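Local coordinates for protein luciferase-like monooxygenase (Streptomyces bottropensis, PDB 7BIP) that is probably a monooxygenase of the luciferase-like family, taking part in the biosynthesis of the aromatic polyketide rishirilide, at residues Leu140-Val146 and Val158-Thr164. Residues are numbered along the deposited sequence.
Sequences LWAEEDV and VTMLPRT. With CA (calcium ion), chain C.
Helix 126-142 ends in segment 140-146, and 158-164, irregular after Val158, runs back alongside that end, with CA atoms 5.9 Å apart at Leu140-Met160 and 4.8 Å at Glu144-Thr159 and Asp145-Val158. Val146 and Val158 form an antiparallel hydrogen-bonded pair (Val146 N to Val158 O 2.8 Å, Val158 N to Val146 O 3.2 Å). Asp145, at phi/psi 52/41, turns its N instead to Thr159 OG1 (3.1 Å, nearly linear), and water 4 links that hydroxyl to Asp145 OD1. Arg163, chi1 to chi3 all m, takes two carbonyls around the helix end: NH2 donates to Leu140 O (3.0 Å) and to Met160 O (2.9 Å), while NH1 bonds weakly to Glu143 O (3.0 Å) and, within a salt bridge, to Glu144 OE2 (3.0 Å). Water 1 joins Leu140 O and Glu143 O to Met160 N; water 2 joins Trp141 O to Thr164 N. Glu144 also chelates calcium through OE1 (2.4 Å) and OE2 (2.5 Å), and water 3 links the ion to Ala142 O. Thr164 CG2 lies over one face of the Trp141 five-membered ring (CH-pi, 3.8 Å to its centroid); Trp141 NE1 is satisfied by Ala89 O and Thr164 OG1 by Gln166 O. Phe47 of the second subunit packs on Val158 and Met160. Asp145 and Val146 facing Val158 make a G1 beta bulge, opening a two-stranded hairpin in the chain connection between neighbouring TIM-barrel strands 103-107 and 171-175.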
loop_
_atom_site.group_PDB
_atom_site.type_symbol
_atom_site.label_atom_id
_atom_site.label_comp_id
_atom_site.label_asym_id
_atom_site.label_seq_id
_atom_site.Cartn_x
_atom_site.Cartn_y
_atom_site.Cartn_z
ATOM N N LEU A 140 -11.540 14.800 -3.722
ATOM C CA LEU A 140 -10.138 14.988 -3.354
ATOM C C LEU A 140 -9.220 14.853 -4.561
ATOM O O LEU A 140 -8.182 15.522 -4.629
ATOM C CB LEU A 140 -9.745 13.994 -2.258
ATOM C CG LEU A 140 -10.337 14.358 -0.883
ATOM C CD1 LEU A 140 -10.311 13.158 0.055
ATOM C CD2 LEU A 140 -9.586 15.543 -0.274
ATOM N N TRP A 141 -9.585 14.008 -5.531
ATOM C CA TRP A 141 -8.780 13.880 -6.740
ATOM C C TRP A 141 -9.024 15.023 -7.719
ATOM O O TRP A 141 -8.081 15.510 -8.356
ATOM C CB TRP A 141 -9.104 12.575 -7.458
ATOM C CG TRP A 141 -8.632 11.307 -6.832
ATOM C CD1 TRP A 141 -7.603 11.132 -5.950
ATOM C CD2 TRP A 141 -9.172 10.014 -7.095
ATOM N NE1 TRP A 141 -7.484 9.793 -5.635
ATOM C CE2 TRP A 141 -8.433 9.087 -6.332
ATOM C CE3 TRP A 141 -10.224 9.550 -7.891
ATOM C CZ2 TRP A 141 -8.699 7.721 -6.353
ATOM C CZ3 TRP A 141 -10.489 8.184 -7.917
ATOM C CH2 TRP A 141 -9.736 7.291 -7.149
ATOM N N ALA A 142 -10.284 15.433 -7.884
ATOM C CA ALA A 142 -10.663 16.315 -8.977
ATOM C C ALA A 142 -10.525 17.789 -8.642
ATOM O O ALA A 142 -10.430 18.609 -9.567
ATOM C CB ALA A 142 -12.117 16.051 -9.390
ATOM N N GLU A 143 -10.521 18.143 -7.359
ATOM C CA GLU A 143 -10.652 19.529 -6.928
ATOM C C GLU A 143 -9.584 19.878 -5.893
ATOM O O GLU A 143 -8.892 19.013 -5.351
ATOM C CB GLU A 143 -12.042 19.806 -6.319
ATOM C CG GLU A 143 -13.230 19.392 -7.186
ATOM C CD GLU A 143 -13.363 20.219 -8.447
ATOM O OE1 GLU A 143 -13.924 19.702 -9.439
ATOM O OE2 GLU A 143 -12.913 21.387 -8.450
ATOM N N GLU A 144 -9.481 21.176 -5.624
ATOM C CA GLU A 144 -8.583 21.732 -4.628
ATOM C C GLU A 144 -9.396 22.597 -3.677
ATOM O O GLU A 144 -10.526 22.981 -3.985
ATOM C CB GLU A 144 -7.465 22.552 -5.279
ATOM C CG GLU A 144 -6.649 21.754 -6.279
ATOM C CD GLU A 144 -7.193 21.815 -7.701
ATOM O OE1 GLU A 144 -7.850 22.819 -8.071
ATOM O OE2 GLU A 144 -6.947 20.848 -8.453
ATOM N N ASP A 145 -8.807 22.918 -2.523
ATOM C CA ASP A 145 -9.519 23.646 -1.460
ATOM C C ASP A 145 -10.837 22.948 -1.131
ATOM O O ASP A 145 -11.886 23.579 -0.963
ATOM C CB ASP A 145 -9.771 25.111 -1.845
ATOM C CG ASP A 145 -8.617 26.031 -1.484
ATOM O OD1 ASP A 145 -7.769 25.650 -0.651
ATOM O OD2 ASP A 145 -8.570 27.154 -2.034
ATOM N N VAL A 146 -10.790 21.619 -1.083
ATOM C CA VAL A 146 -12.003 20.834 -0.912
ATOM C C VAL A 146 -12.540 21.022 0.499
ATOM O O VAL A 146 -11.824 20.809 1.488
ATOM C CB VAL A 146 -11.722 19.353 -1.197
ATOM C CG1 VAL A 146 -12.961 18.492 -0.891
ATOM C CG2 VAL A 146 -11.290 19.180 -2.652
ATOM N N VAL A 158 -8.817 21.589 2.051
ATOM C CA VAL A 158 -7.549 20.883 1.916
ATOM C C VAL A 158 -7.363 20.537 0.446
ATOM O O VAL A 158 -8.319 20.480 -0.326
ATOM C CB VAL A 158 -7.470 19.594 2.769
ATOM C CG1 VAL A 158 -7.378 19.934 4.255
ATOM C CG2 VAL A 158 -8.655 18.668 2.451
ATOM N N THR A 159 -6.110 20.301 0.061
ATOM C CA THR A 159 -5.795 19.777 -1.262
ATOM C C THR A 159 -4.929 18.541 -1.086
ATOM O O THR A 159 -3.838 18.618 -0.507
ATOM C CB THR A 159 -5.085 20.812 -2.139
ATOM O OG1 THR A 159 -5.872 22.004 -2.215
ATOM C CG2 THR A 159 -4.888 20.246 -3.543
ATOM N N MET A 160 -5.427 17.402 -1.557
ATOM C CA MET A 160 -4.752 16.126 -1.365
ATOM C C MET A 160 -3.574 15.983 -2.318
ATOM O O MET A 160 -3.708 16.192 -3.526
ATOM C CB MET A 160 -5.736 14.973 -1.578
ATOM C CG MET A 160 -5.109 13.578 -1.503
ATOM S SD MET A 160 -4.307 13.205 0.087
ATOM C CE MET A 160 -5.591 13.652 1.230
ATOM N N LEU A 161 -2.422 15.627 -1.768
ATOM C CA LEU A 161 -1.247 15.262 -2.533
ATOM C C LEU A 161 -0.987 13.773 -2.370
ATOM O O LEU A 161 -1.446 13.156 -1.402
ATOM C CB LEU A 161 -0.016 16.055 -2.064
ATOM C CG LEU A 161 -0.061 17.565 -2.310
ATOM C CD1 LEU A 161 1.158 18.205 -1.651
ATOM C CD2 LEU A 161 -0.107 17.896 -3.796
ATOM N N PRO A 162 -0.299 13.144 -3.324
ATOM C CA PRO A 162 0.054 13.719 -4.622
ATOM C C PRO A 162 -1.197 13.871 -5.479
ATOM O O PRO A 162 -2.198 13.177 -5.258
ATOM C CB PRO A 162 1.005 12.681 -5.213
ATOM C CG PRO A 162 0.497 11.347 -4.623
ATOM C CD PRO A 162 0.023 11.704 -3.233
ATOM N N ARG A 163 -1.177 14.799 -6.424
ATOM C CA ARG A 163 -2.240 14.800 -7.410
ATOM C C ARG A 163 -2.133 13.540 -8.256
ATOM O O ARG A 163 -1.061 12.954 -8.391
ATOM C CB ARG A 163 -2.162 16.050 -8.278
ATOM C CG ARG A 163 -1.994 17.345 -7.463
ATOM C CD ARG A 163 -3.117 17.560 -6.450
ATOM N NE ARG A 163 -4.366 17.972 -7.085
ATOM C CZ ARG A 163 -5.573 17.731 -6.581
ATOM N NH1 ARG A 163 -6.667 18.145 -7.214
ATOM N NH2 ARG A 163 -5.686 17.060 -5.446
ATOM N N THR A 164 -3.261 13.106 -8.814
ATOM C CA THR A 164 -3.210 11.886 -9.611
ATOM C C THR A 164 -2.447 12.109 -10.923
ATOM O O THR A 164 -2.229 13.238 -11.384
ATOM C CB THR A 164 -4.622 11.367 -9.906
ATOM O OG1 THR A 164 -5.361 12.362 -10.622
ATOM C CG2 THR A 164 -5.353 11.043 -8.601
HETATM CA CA CA C . -7.745 22.169 -10.398
HETATM O O HOH W 1 -7.867 17.703 -2.978
HETATM O O HOH W 2 -5.509 14.558 -7.978
HETATM O O HOH W 3 -9.851 21.082 -10.441
HETATM O O HOH W 4 -6.485 23.711 -0.043
HETATM O O HOH W 5 -8.852 24.306 -10.428
#